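Side-chain contacts in hydrogenase 3 maturation protease (Escherichia coli, PDB 2E85), which cleaves a 32-residue peptide from the C-terminus of HycE, the precursor of the hydrogenase 3 large subunit, during maturation of that enzyme: residues Y99-L104 / V111-I116; N36-D41 / R54-T59; T67-N72 / R77-D82; V135-Q140 / G149-L154. The protein carries 1 engineered substitution. All coordinates share one frame; numbering follows the deposited sequence.

How the contacts relate
The four contacts sample different layers of one α/β/α fold. Contact 1 is the buried one, packing helix 97-108 on strand 111-116, whereas contact 2 lies at the surface, where strand 38-43 at the sheet's edge meets the end of helix 50-56. Contacts 3 and 4 are partly buried and gather at the other edge: backbone bonds tie R77 to G115 of contact 1, and I78 to A152 and L154 of contact 4. L114 links contact 1 to V138 and F151 from the opposite face. Across contacts 1 and 2 only apolar side chains meet, though contact 1 also carries a calcium ligand, Q103; contact 3 adds sulfur and a guanidinium face, contact 4 the edge of a ring.

Contact 1 (Y99-L104 / V111-I116); sequences YLIDQL and VIFLGI. With CA (calcium ion), chain G.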
loop_
_atom_site.group_PDB
_atom_site.type_symbol
_atom_site.label_atom_id
_atom_site.label_comp_id
_atom_site.label_asym_id
_atom_site.label_seq_id
_atom_site.Cartn_x
_atom_site.Cartn_y
_atom_site.Cartn_z
ATOM N N TYR B 99 5.801 -4.014 0.872
ATOM C CA TYR B 99 5.140 -3.780 -0.423
ATOM C C TYR B 99 5.524 -2.414 -0.981
ATOM O O TYR B 99 5.964 -2.304 -2.124
ATOM C CB TYR B 99 3.610 -3.968 -0.333
ATOM C CG TYR B 99 3.167 -5.348 -0.785
ATOM C CD1 TYR B 99 3.881 -6.478 -0.406
ATOM C CD2 TYR B 99 2.062 -5.515 -1.626
ATOM C CE1 TYR B 99 3.505 -7.754 -0.828
ATOM C CE2 TYR B 99 1.684 -6.796 -2.068
ATOM C CZ TYR B 99 2.404 -7.904 -1.658
ATOM O OH TYR B 99 2.063 -9.174 -2.066
ATOM N N LEU B 100 5.402 -1.384 -0.150
ATOM C CA LEU B 100 5.745 -0.025 -0.550
ATOM C C LEU B 100 7.228 0.125 -0.817
ATOM O O LEU B 100 7.605 0.708 -1.822
ATOM C CB LEU B 100 5.348 0.978 0.515
ATOM C CG LEU B 100 3.873 1.060 0.883
ATOM C CD1 LEU B 100 3.488 -0.257 1.522
ATOM C CD2 LEU B 100 3.663 2.206 1.858
ATOM N N ILE B 101 8.059 -0.403 0.085
ATOM C CA ILE B 101 9.525 -0.250 -0.045
ATOM C C ILE B 101 10.052 -0.954 -1.291
ATOM O O ILE B 101 10.845 -0.377 -2.043
ATOM C CB ILE B 101 10.297 -0.806 1.186
ATOM C CG1 ILE B 101 9.801 -0.148 2.480
ATOM C CG2 ILE B 101 11.819 -0.609 1.013
ATOM C CD1 ILE B 101 9.966 1.388 2.599
ATOM N N ASP B 102 9.620 -2.201 -1.487
ATOM C CA ASP B 102 10.097 -3.007 -2.614
ATOM C C ASP B 102 9.717 -2.348 -3.951
ATOM O O ASP B 102 10.512 -2.346 -4.900
ATOM C CB ASP B 102 9.586 -4.446 -2.526
ATOM C CG ASP B 102 10.091 -5.192 -1.280
ATOM O OD1 ASP B 102 10.980 -4.661 -0.541
ATOM O OD2 ASP B 102 9.591 -6.323 -1.014
ATOM N N GLN B 103 8.502 -1.802 -4.028
ATOM C CA GLN B 103 8.040 -1.118 -5.252
ATOM C C GLN B 103 8.743 0.210 -5.461
ATOM O O GLN B 103 9.080 0.560 -6.576
ATOM C CB GLN B 103 6.530 -0.937 -5.250
ATOM C CG GLN B 103 5.803 -2.276 -5.430
ATOM C CD GLN B 103 6.202 -2.947 -6.752
ATOM O OE1 GLN B 103 6.122 -2.314 -7.802
ATOM N NE2 GLN B 103 6.660 -4.211 -6.694
ATOM N N LEU B 104 8.966 0.947 -4.379
ATOM C CA LEU B 104 9.751 2.175 -4.500
ATOM C C LEU B 104 11.152 1.859 -5.017
ATOM O O LEU B 104 11.676 2.589 -5.868
ATOM C CB LEU B 104 9.851 2.883 -3.154
ATOM C CG LEU B 104 8.544 3.554 -2.716
ATOM C CD1 LEU B 104 8.603 3.867 -1.218
ATOM C CD2 LEU B 104 8.211 4.804 -3.540
ATOM N N VAL B 111 16.875 3.147 -2.001
ATOM C CA VAL B 111 15.877 3.387 -0.950
ATOM C C VAL B 111 16.448 2.922 0.382
ATOM O O VAL B 111 16.923 1.785 0.507
ATOM C CB VAL B 111 14.544 2.671 -1.278
ATOM C CG1 VAL B 111 13.492 2.911 -0.183
ATOM C CG2 VAL B 111 14.039 3.124 -2.625
ATOM N N ILE B 112 16.439 3.813 1.372
ATOM C CA ILE B 112 17.039 3.527 2.673
ATOM C C ILE B 112 15.929 3.718 3.690
ATOM O O ILE B 112 15.325 4.779 3.702
ATOM C CB ILE B 112 18.194 4.551 2.967
ATOM C CG1 ILE B 112 19.237 4.519 1.840
ATOM C CG2 ILE B 112 18.944 4.283 4.287
ATOM C CD1 ILE B 112 20.132 5.757 1.749
ATOM N N PHE B 113 15.686 2.720 4.540
ATOM C CA PHE B 113 14.688 2.863 5.601
ATOM C C PHE B 113 15.418 2.960 6.910
ATOM O O PHE B 113 16.080 1.988 7.319
ATOM C CB PHE B 113 13.754 1.650 5.673
ATOM C CG PHE B 113 12.673 1.835 6.678
ATOM C CD1 PHE B 113 11.486 2.439 6.303
ATOM C CD2 PHE B 113 12.887 1.511 8.034
ATOM C CE1 PHE B 113 10.499 2.680 7.238
ATOM C CE2 PHE B 113 11.884 1.742 8.978
ATOM C CZ PHE B 113 10.698 2.329 8.570
ATOM N N LEU B 114 15.264 4.096 7.586
ATOM C CA LEU B 114 15.881 4.358 8.874
ATOM C C LEU B 114 14.873 4.421 10.035
ATOM O O LEU B 114 13.928 5.223 10.023
ATOM C CB LEU B 114 16.659 5.665 8.803
ATOM C CG LEU B 114 17.477 6.081 10.025
ATOM C CD1 LEU B 114 18.603 7.010 9.615
ATOM C CD2 LEU B 114 16.639 6.749 11.132
ATOM N N GLY B 115 15.079 3.561 11.025
ATOM C CA GLY B 115 14.203 3.481 12.186
ATOM C C GLY B 115 14.885 4.136 13.367
ATOM O O GLY B 115 16.116 4.054 13.537
ATOM N N ILE B 116 14.079 4.776 14.190
ATOM C CA ILE B 116 14.535 5.330 15.452
ATOM C C ILE B 116 13.654 4.688 16.507
ATOM O O ILE B 116 12.400 4.753 16.392
ATOM C CB ILE B 116 14.274 6.851 15.545
ATOM C CG1 ILE B 116 15.080 7.601 14.502
ATOM C CG2 ILE B 116 14.537 7.380 16.973
ATOM C CD1 ILE B 116 14.640 9.044 14.262
HETATM CA CA CA G . 7.127 -2.187 -9.867
HETATM O O HOH W 1 7.994 -0.073 -9.121
HETATM O O HOH W 2 8.726 -2.001 -11.728
HETATM O O HOH W 3 5.427 -1.137 -11.163
HETATM O O HOH W 4 5.671 -0.508 -9.196
#
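I101 meets the strand with both of its branches, each in a different orientation. CG2 faces V111, whose CG1 lies 4.1 Å from it, the two side chains slanting past one another. The longer branch ends in CD1, 4.1 Å from F113 CD1, and here the side chains cross at about a right angle. The fork follows from chi1 of -56°, which sets CG2 anti to the backbone N and CG1 beside that nitrogen. One turn along, L104 CB approaches the second methyl of V111, CG2, at 4.2 Å, so the two methyls of V111 are shared out, CG1 to I101 and CG2 to L104. I63 and L61 of strand 60-66 touch I101 and L104 and extend the apolar layer.

The outer side of the helix serves a different purpose. Q103 bends at chi2 (-59°) and binds a calcium ion through OE1 at 2.3 Å; water 1, itself a ligand of the ion, donates to Q103 O at 2.8 Å. E106 of the same chain and D102 of the second subunit also bind this ion, so the site bridges the two copies.

The short helix and strand axes approach to 9.3 Å at 151°, roughly antiparallel, as expected where a helix turns back into the following strand. On the strand's opposite face L114 packs against V138 of helix 129-141. This is the helix-on-sheet layering of the α/β/α sandwich of hydrogenase maturation proteases.

Contact 2 (N36-D41 / R54-T59); sequences NWVVID and RELRPT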
loop_
_atom_site.group_PDB
_atom_site.type_symbol
_atom_site.label_atom_id
_atom_site.label_comp_id
_atom_site.label_asym_id
_atom_site.label_seq_id
_atom_site.Cartn_x
_atom_site.Cartn_y
_atom_site.Cartn_z
ATOM N N ASN B 36 20.800 18.076 -0.086
ATOM C CA ASN B 36 19.989 18.396 -1.267
ATOM C C ASN B 36 18.586 17.811 -1.159
ATOM O O ASN B 36 17.845 17.789 -2.122
ATOM C CB ASN B 36 20.681 17.896 -2.553
ATOM C CG ASN B 36 22.015 18.583 -2.802
ATOM O OD1 ASN B 36 23.035 17.922 -3.074
ATOM N ND2 ASN B 36 22.028 19.896 -2.699
ATOM N N TRP B 37 18.207 17.376 0.038
ATOM C CA TRP B 37 16.962 16.615 0.215
ATOM C C TRP B 37 15.721 17.475 -0.011
ATOM O O TRP B 37 15.615 18.578 0.538
ATOM C CB TRP B 37 16.903 16.031 1.637
ATOM C CG TRP B 37 18.107 15.135 1.965
ATOM C CD1 TRP B 37 19.286 15.526 2.565
ATOM C CD2 TRP B 37 18.237 13.733 1.701
ATOM N NE1 TRP B 37 20.137 14.452 2.673
ATOM C CE2 TRP B 37 19.523 13.339 2.159
ATOM C CE3 TRP B 37 17.399 12.766 1.109
ATOM C CZ2 TRP B 37 19.992 12.002 2.062
ATOM C CZ3 TRP B 37 17.863 11.451 1.004
ATOM C CH2 TRP B 37 19.135 11.083 1.484
ATOM N N VAL B 38 14.792 16.949 -0.802
ATOM C CA VAL B 38 13.405 17.415 -0.780
ATOM C C VAL B 38 12.702 16.646 0.340
ATOM O O VAL B 38 12.656 15.423 0.314
ATOM C CB VAL B 38 12.689 17.199 -2.143
ATOM C CG1 VAL B 38 11.246 17.676 -2.063
ATOM C CG2 VAL B 38 13.397 17.931 -3.225
ATOM N N VAL B 39 12.151 17.372 1.311
ATOM C CA VAL B 39 11.667 16.731 2.536
ATOM C C VAL B 39 10.144 16.684 2.534
ATOM O O VAL B 39 9.474 17.734 2.501
ATOM C CB VAL B 39 12.204 17.446 3.801
ATOM C CG1 VAL B 39 11.669 16.756 5.075
ATOM C CG2 VAL B 39 13.736 17.471 3.776
ATOM N N ILE B 40 9.589 15.478 2.568
ATOM C CA ILE B 40 8.128 15.297 2.618
ATOM C C ILE B 40 7.723 15.039 4.072
ATOM O O ILE B 40 8.190 14.105 4.680
ATOM C CB ILE B 40 7.671 14.134 1.725
ATOM C CG1 ILE B 40 7.908 14.494 0.251
ATOM C CG2 ILE B 40 6.190 13.844 1.938
ATOM C CD1 ILE B 40 9.361 14.550 -0.193
ATOM N N ASP B 41 6.869 15.903 4.605
ATOM C CA ASP B 41 6.309 15.730 5.952
ATOM C C ASP B 41 5.128 14.787 5.826
ATOM O O ASP B 41 3.975 15.224 5.758
ATOM C CB ASP B 41 5.884 17.133 6.428
ATOM C CG ASP B 41 5.720 17.246 7.926
ATOM O OD1 ASP B 41 5.916 16.257 8.666
ATOM O OD2 ASP B 41 5.390 18.388 8.366
ATOM N N ARG B 54 7.052 9.527 -6.428
ATOM C CA ARG B 54 7.343 9.019 -7.782
ATOM C C ARG B 54 7.484 10.150 -8.798
ATOM O O ARG B 54 8.372 10.102 -9.664
ATOM C CB ARG B 54 6.258 8.058 -8.264
ATOM C CG ARG B 54 6.125 6.796 -7.476
ATOM C CD ARG B 54 5.160 5.849 -8.198
ATOM N NE ARG B 54 3.907 6.481 -8.649
ATOM C CZ ARG B 54 2.802 5.806 -8.973
ATOM N NH1 ARG B 54 2.785 4.478 -8.871
ATOM N NH2 ARG B 54 1.700 6.449 -9.368
ATOM N N GLU B 55 6.638 11.170 -8.661
ATOM C CA GLU B 55 6.631 12.343 -9.541
ATOM C C GLU B 55 7.890 13.196 -9.400
ATOM O O GLU B 55 8.333 13.830 -10.374
ATOM C CB GLU B 55 5.362 13.178 -9.328
ATOM C CG GLU B 55 4.072 12.492 -9.807
ATOM C CD GLU B 55 4.145 12.039 -11.265
ATOM O OE1 GLU B 55 4.520 12.869 -12.124
ATOM O OE2 GLU B 55 3.837 10.849 -11.548
ATOM N N LEU B 56 8.481 13.183 -8.201
ATOM C CA LEU B 56 9.756 13.872 -7.939
ATOM C C LEU B 56 10.924 13.219 -8.694
ATOM O O LEU B 56 11.972 13.859 -8.902
ATOM C CB LEU B 56 10.020 13.931 -6.435
ATOM C CG LEU B 56 9.258 15.017 -5.671
ATOM C CD1 LEU B 56 9.310 14.697 -4.150
ATOM C CD2 LEU B 56 9.805 16.423 -5.981
ATOM N N ARG B 57 10.723 11.971 -9.121
ATOM C CA ARG B 57 11.751 11.197 -9.843
ATOM C C ARG B 57 13.122 11.215 -9.138
ATOM O O ARG B 57 14.164 11.543 -9.750
ATOM C CB ARG B 57 11.859 11.679 -11.287
ATOM C CG ARG B 57 10.534 11.589 -12.056
ATOM C CD ARG B 57 10.677 12.118 -13.463
ATOM N NE ARG B 57 11.142 13.499 -13.423
ATOM C CZ ARG B 57 11.343 14.278 -14.482
ATOM N NH1 ARG B 57 11.109 13.829 -15.715
ATOM N NH2 ARG B 57 11.772 15.522 -14.299
ATOM N N PRO B 58 13.142 10.850 -7.849
ATOM C CA PRO B 58 14.407 10.874 -7.138
ATOM C C PRO B 58 15.340 9.765 -7.582
ATOM O O PRO B 58 14.904 8.756 -8.158
ATOM C CB PRO B 58 14.014 10.642 -5.685
ATOM C CG PRO B 58 12.691 9.988 -5.740
ATOM C CD PRO B 58 12.034 10.380 -7.000
ATOM N N THR B 59 16.615 9.991 -7.310
ATOM C CA THR B 59 17.667 8.999 -7.466
ATOM C C THR B 59 17.894 8.245 -6.149
ATOM O O THR B 59 18.413 7.125 -6.137
ATOM C CB THR B 59 18.993 9.672 -7.918
ATOM O OG1 THR B 59 19.293 10.771 -7.044
ATOM C CG2 THR B 59 18.846 10.214 -9.339
#
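V38 and L56 mark the nearest passage of the two backbones, their CA atoms still 8.8 Å apart, so side chains alone bridge the gap. V38 and I40 lie on the extended strand and both point toward the helix end, while V39, between them, points away to pack on C29 of helix 21-31. Beyond L56 the chain leaves helical geometry at R57, whose phi is +49°; R57 N donates to R54 O at 3.1 Å, a tight last turn.

All the contact converges on one methyl. L56 CD1 stands 4.1 Å from V38 CG1 and 4.0 Å from I40 CD1, and in both pairs the side chains extend toward each other tip to tip. With chi2 of I40 at 70°, its CG1-CD1 arm folds round to bring CD1 beside the same leucine methyl that V38 meets. V4, from the chain's N-terminal stretch, touches both V38 and L56 and so adds to this small apolar patch.

R54, on another side of the helix, turns to the second subunit, hydrogen-bonding N98 of that chain and making a cation-pi contact with its Y99. Backbone bonds from V38 and I40 join the strand to strand 6-11. The arrangement belongs to a β-α-β crossover: strand 38-43 at the sheet edge, helix 50-56, then parallel strand 60-66, with strand 6-11 lying between the two.

Contact 3 (T67-N72 / R77-D82); sequences TDMGLN and RIIDPD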
loop_
_atom_site.group_PDB
_atom_site.type_symbol
_atom_site.label_atom_id
_atom_site.label_comp_id
_atom_site.label_asym_id
_atom_site.label_seq_id
_atom_site.Cartn_x
_atom_site.Cartn_y
_atom_site.Cartn_z
ATOM N N THR B 67 10.133 3.550 15.087
ATOM C CA THR B 67 9.787 2.162 14.814
ATOM C C THR B 67 10.235 1.326 16.019
ATOM O O THR B 67 11.378 1.423 16.404
ATOM C CB THR B 67 10.609 1.660 13.586
ATOM O OG1 THR B 67 10.282 2.428 12.411
ATOM C CG2 THR B 67 10.403 0.204 13.316
ATOM N N ASP B 68 9.354 0.492 16.582
ATOM C CA ASP B 68 9.799 -0.371 17.688
ATOM C C ASP B 68 10.653 -1.498 17.088
ATOM O O ASP B 68 10.184 -2.252 16.211
ATOM C CB ASP B 68 8.622 -0.917 18.513
ATOM C CG ASP B 68 9.078 -1.819 19.686
ATOM O OD1 ASP B 68 10.194 -1.636 20.222
ATOM O OD2 ASP B 68 8.290 -2.716 20.080
ATOM N N MET B 69 11.888 -1.591 17.555
ATOM C CA MET B 69 12.871 -2.556 17.058
ATOM C C MET B 69 13.400 -3.404 18.206
ATOM O O MET B 69 14.318 -4.221 18.012
ATOM C CB MET B 69 14.036 -1.837 16.342
ATOM C CG MET B 69 13.668 -1.036 15.031
ATOM S SD MET B 69 14.999 0.021 14.370
ATOM C CE MET B 69 15.087 1.295 15.676
ATOM N N GLY B 70 12.846 -3.177 19.393
ATOM C CA GLY B 70 13.268 -3.878 20.619
ATOM C C GLY B 70 14.592 -3.413 21.193
ATOM O O GLY B 70 15.233 -4.140 21.957
ATOM N N LEU B 71 14.999 -2.191 20.860
ATOM C CA LEU B 71 16.272 -1.601 21.289
ATOM C C LEU B 71 16.107 -0.577 22.417
ATOM O O LEU B 71 14.973 -0.288 22.823
ATOM C CB LEU B 71 16.971 -0.943 20.074
ATOM C CG LEU B 71 17.411 -1.882 18.936
ATOM C CD1 LEU B 71 18.143 -1.151 17.796
ATOM C CD2 LEU B 71 18.270 -2.976 19.490
ATOM N N ASN B 72 17.220 -0.027 22.929
ATOM C CA ASN B 72 17.075 1.110 23.849
ATOM C C ASN B 72 16.499 2.326 23.153
ATOM O O ASN B 72 16.761 2.524 21.981
ATOM C CB ASN B 72 18.396 1.491 24.467
ATOM C CG ASN B 72 18.942 0.387 25.349
ATOM O OD1 ASN B 72 18.218 -0.562 25.691
ATOM N ND2 ASN B 72 20.200 0.505 25.729
ATOM N N ARG B 77 18.717 2.623 13.529
ATOM C CA ARG B 77 19.220 1.535 12.670
ATOM C C ARG B 77 18.631 1.625 11.289
ATOM O O ARG B 77 17.532 2.126 11.120
ATOM C CB ARG B 77 18.876 0.145 13.209
ATOM C CG ARG B 77 19.367 -0.187 14.618
ATOM C CD ARG B 77 20.848 -0.522 14.629
ATOM N NE ARG B 77 21.264 -1.005 15.948
ATOM C CZ ARG B 77 21.541 -0.233 17.007
ATOM N NH1 ARG B 77 21.426 1.089 16.965
ATOM N NH2 ARG B 77 21.933 -0.810 18.139
ATOM N N ILE B 78 19.389 1.151 10.293
ATOM C CA ILE B 78 18.852 0.933 8.979
ATOM C C ILE B 78 18.261 -0.465 8.933
ATOM O O ILE B 78 18.927 -1.439 9.332
ATOM C CB ILE B 78 19.945 0.985 7.910
ATOM C CG1 ILE B 78 20.781 2.293 8.003
ATOM C CG2 ILE B 78 19.344 0.669 6.533
ATOM C CD1 ILE B 78 21.885 2.144 8.937
ATOM N N ILE B 79 17.028 -0.557 8.452
ATOM C CA ILE B 79 16.346 -1.849 8.351
ATOM C C ILE B 79 16.341 -2.341 6.915
ATOM O O ILE B 79 15.813 -1.684 5.993
ATOM C CB ILE B 79 14.922 -1.841 8.867
ATOM C CG1 ILE B 79 14.841 -1.134 10.216
ATOM C CG2 ILE B 79 14.389 -3.298 8.927
ATOM C CD1 ILE B 79 15.965 -1.279 11.201
ATOM N N ASP B 80 16.981 -3.483 6.708
ATOM C CA ASP B 80 17.055 -4.092 5.388
ATOM C C ASP B 80 15.649 -4.440 4.879
ATOM O O ASP B 80 14.816 -4.948 5.647
ATOM C CB ASP B 80 17.922 -5.349 5.488
ATOM C CG ASP B 80 18.175 -6.009 4.146
ATOM O OD1 ASP B 80 17.250 -6.620 3.573
ATOM O OD2 ASP B 80 19.336 -5.944 3.673
ATOM N N PRO B 81 15.365 -4.167 3.589
ATOM C CA PRO B 81 14.015 -4.425 3.086
ATOM C C PRO B 81 13.533 -5.871 3.254
ATOM O O PRO B 81 12.322 -6.108 3.413
ATOM C CB PRO B 81 14.118 -4.018 1.614
ATOM C CG PRO B 81 15.163 -3.003 1.603
ATOM C CD PRO B 81 16.204 -3.595 2.525
ATOM N N ASP B 82 14.462 -6.828 3.248
ATOM C CA ASP B 82 14.135 -8.225 3.531
ATOM C C ASP B 82 13.625 -8.416 4.959
ATOM O O ASP B 82 12.744 -9.251 5.203
ATOM C CB ASP B 82 15.368 -9.120 3.267
ATOM C CG ASP B 82 15.323 -10.453 4.022
ATOM O OD1 ASP B 82 15.700 -10.512 5.225
ATOM O OD2 ASP B 82 14.943 -11.467 3.394
#
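L71 CD1 sits over one face of the R77 guanidinium, 3.5 Å above its plane and over its centre. The same methyl approaches the start of the arginine chain, R77 CG, at 3.5 Å: the bend at chi2 (-77°) folds the arm back so that one leucine methyl meets both ends of it. The polar rim is served elsewhere, NH1 forming a salt bridge with E75. With an alanine in place of R77, L71 CD1 would probably lose the flat surface beneath it and E75 would be left without its charged mate. These contacts pack the loop after strand 60-66 against strand 76-78, the antiparallel edge strand of the mixed α/β sheet, where R77 also pairs through its backbone with G115.

Deeper in, the M69 side chain crosses those of R77 and I79 obliquely. SD is 4.0 Å from R77 CB and 3.6 Å from I79 CD1, while L154 of the C-terminal segment packs on both M69 and I79.

The loop is shaped by polar bonds. D68 OD1 accepts from G70 N at 3.2 Å, closing an Asx turn; the donor comes from above the carboxylate plane, 56° out of it. Q117 braces the turn, its NE2 reaching D68 OD1 and its OE1 accepting from M69 N and L71 N. Further along segment 77-82, D80 caps helix 81-86, its OD1 receiving D82 N through the anti lone pair at 2.8 Å.

Contact 4 (V135-Q140 / G149-L154); sequences VETVYQ and GGFAQL
T137 and V138 meet the ring of F151, and all the apolar contact across these segments runs through that ring. T137 CG2 comes in at the ring edge, near its plane, 3.9 Å from F151 CE1. V138 CG2 is 4.1 Å from F151 CZ on an oblique approach, the two side chains crossing at about a right angle. Chi1 of T137, -60°, holds CG2 anti to the backbone N; it also puts OG1 beside that nitrogen, where it bonds to D133 O one turn back. I76, I78 and L114 of the sheet enclose the ring further.

Charge enters through R141, which makes a cation-pi contact with F151 and, by NH1, a hydrogen bond to G149 O. One arginine therefore ties the end of helix 129-141 to the loop at two points. G149 and G150 both have positive phi, which glycine accommodates readily.

Among hydrogen bonds, the helix carries a side-chain link of its own: Q140 NE2 donates to E136 OE2 at 2.9 Å, almost perfectly straight at 179°; the acceptor lies in the amide plane of Q140, while the donor meets OE2 on its syn side but tilted out of the carboxylate plane. E136 OE1 has a second partner in K28, a salt bridge to helix 21-31. Past the ring, A152 and L154 pair by their backbones with I78.

Together these groups fix the C-terminal segment along edge strand 76-78 and against helix 129-141, which forms part of the helical layer opposite helix 97-108 in the α/β/α sandwich.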
loop_
_atom_site.group_PDB
_atom_site.type_symbol
_atom_site.label_atom_id
_atom_site.label_comp_id
_atom_site.label_asym_id
_atom_site.label_seq_id
_atom_site.Cartn_x
_atom_site.Cartn_y
_atom_site.Cartn_z
ATOM N N VAL B 135 16.991 12.345 16.698
ATOM C CA VAL B 135 16.533 13.174 15.562
ATOM C C VAL B 135 17.609 14.184 15.155
ATOM O O VAL B 135 17.929 14.323 13.982
ATOM C CB VAL B 135 15.141 13.840 15.840
ATOM C CG1 VAL B 135 14.854 14.838 14.730
ATOM C CG2 VAL B 135 14.062 12.736 15.896
ATOM N N GLU B 136 18.217 14.810 16.151
ATOM C CA GLU B 136 19.416 15.635 15.884
ATOM C C GLU B 136 20.556 14.867 15.205
ATOM O O GLU B 136 21.199 15.385 14.284
ATOM C CB GLU B 136 19.867 16.291 17.191
ATOM C CG GLU B 136 20.970 17.342 17.041
ATOM C CD GLU B 136 20.592 18.590 16.223
ATOM O OE1 GLU B 136 19.396 18.933 16.034
ATOM O OE2 GLU B 136 21.537 19.274 15.780
ATOM N N THR B 137 20.820 13.637 15.657
ATOM C CA THR B 137 21.892 12.842 15.074
ATOM C C THR B 137 21.655 12.602 13.574
ATOM O O THR B 137 22.544 12.793 12.753
ATOM C CB THR B 137 22.095 11.501 15.844
ATOM O OG1 THR B 137 22.436 11.799 17.202
ATOM C CG2 THR B 137 23.224 10.690 15.226
ATOM N N VAL B 138 20.439 12.220 13.220
ATOM C CA VAL B 138 20.095 11.930 11.842
ATOM C C VAL B 138 20.179 13.238 11.030
ATOM O O VAL B 138 20.712 13.267 9.936
ATOM C CB VAL B 138 18.697 11.247 11.743
ATOM C CG1 VAL B 138 18.302 11.076 10.302
ATOM C CG2 VAL B 138 18.721 9.855 12.415
ATOM N N TYR B 139 19.685 14.318 11.615
ATOM C CA TYR B 139 19.651 15.617 10.945
ATOM C C TYR B 139 21.052 16.061 10.564
ATOM O O TYR B 139 21.262 16.542 9.467
ATOM C CB TYR B 139 18.959 16.649 11.841
ATOM C CG TYR B 139 19.103 18.081 11.405
ATOM C CD1 TYR B 139 18.343 18.589 10.335
ATOM C CD2 TYR B 139 19.981 18.937 12.074
ATOM C CE1 TYR B 139 18.461 19.908 9.946
ATOM C CE2 TYR B 139 20.134 20.234 11.682
ATOM C CZ TYR B 139 19.364 20.721 10.623
ATOM O OH TYR B 139 19.497 22.031 10.230
ATOM N N GLN B 140 22.000 15.833 11.469
ATOM C CA GLN B 140 23.382 16.234 11.264
ATOM C C GLN B 140 24.106 15.340 10.273
ATOM O O GLN B 140 25.218 15.659 9.848
ATOM C CB GLN B 140 24.114 16.279 12.602
ATOM C CG GLN B 140 23.589 17.416 13.468
ATOM C CD GLN B 140 23.955 18.837 12.989
ATOM O OE1 GLN B 140 24.762 19.024 12.075
ATOM N NE2 GLN B 140 23.374 19.842 13.642
ATOM N N GLY B 149 24.664 6.435 5.726
ATOM C CA GLY B 149 24.923 7.582 6.582
ATOM C C GLY B 149 25.749 7.255 7.810
ATOM O O GLY B 149 25.772 8.035 8.751
ATOM N N GLY B 150 26.420 6.099 7.788
ATOM C CA GLY B 150 27.232 5.619 8.898
ATOM C C GLY B 150 26.456 4.906 10.003
ATOM O O GLY B 150 27.009 4.597 11.053
ATOM N N PHE B 151 25.173 4.663 9.773
ATOM C CA PHE B 151 24.359 3.947 10.752
ATOM C C PHE B 151 24.431 2.429 10.588
ATOM O O PHE B 151 24.640 1.904 9.470
ATOM C CB PHE B 151 22.904 4.429 10.701
ATOM C CG PHE B 151 22.748 5.878 11.074
ATOM C CD1 PHE B 151 22.948 6.296 12.381
ATOM C CD2 PHE B 151 22.479 6.829 10.084
ATOM C CE1 PHE B 151 22.810 7.660 12.731
ATOM C CE2 PHE B 151 22.333 8.177 10.403
ATOM C CZ PHE B 151 22.511 8.603 11.723
ATOM N N ALA B 152 24.252 1.724 11.704
ATOM C CA ALA B 152 24.283 0.249 11.707
ATOM C C ALA B 152 22.991 -0.354 11.184
ATOM O O ALA B 152 21.918 0.227 11.348
ATOM C CB ALA B 152 24.533 -0.284 13.087
ATOM N N GLN B 153 23.110 -1.531 10.577
ATOM C CA GLN B 153 21.960 -2.331 10.180
ATOM C C GLN B 153 21.308 -2.934 11.409
ATOM O O GLN B 153 22.035 -3.403 12.290
ATOM C CB GLN B 153 22.453 -3.453 9.267
ATOM C CG GLN B 153 21.338 -4.221 8.600
ATOM C CD GLN B 153 20.712 -3.441 7.478
ATOM O OE1 GLN B 153 19.559 -3.029 7.575
ATOM N NE2 GLN B 153 21.480 -3.197 6.408
ATOM N N LEU B 154 19.966 -2.906 11.491
ATOM C CA LEU B 154 19.227 -3.634 12.518
ATOM C C LEU B 154 19.541 -5.108 12.373
ATOM O O LEU B 154 19.470 -5.655 11.273
ATOM C CB LEU B 154 17.697 -3.476 12.377
ATOM C CG LEU B 154 16.660 -3.427 13.518
ATOM C CD1 LEU B 154 15.303 -3.933 13.097
ATOM C CD2 LEU B 154 17.028 -3.917 14.951
#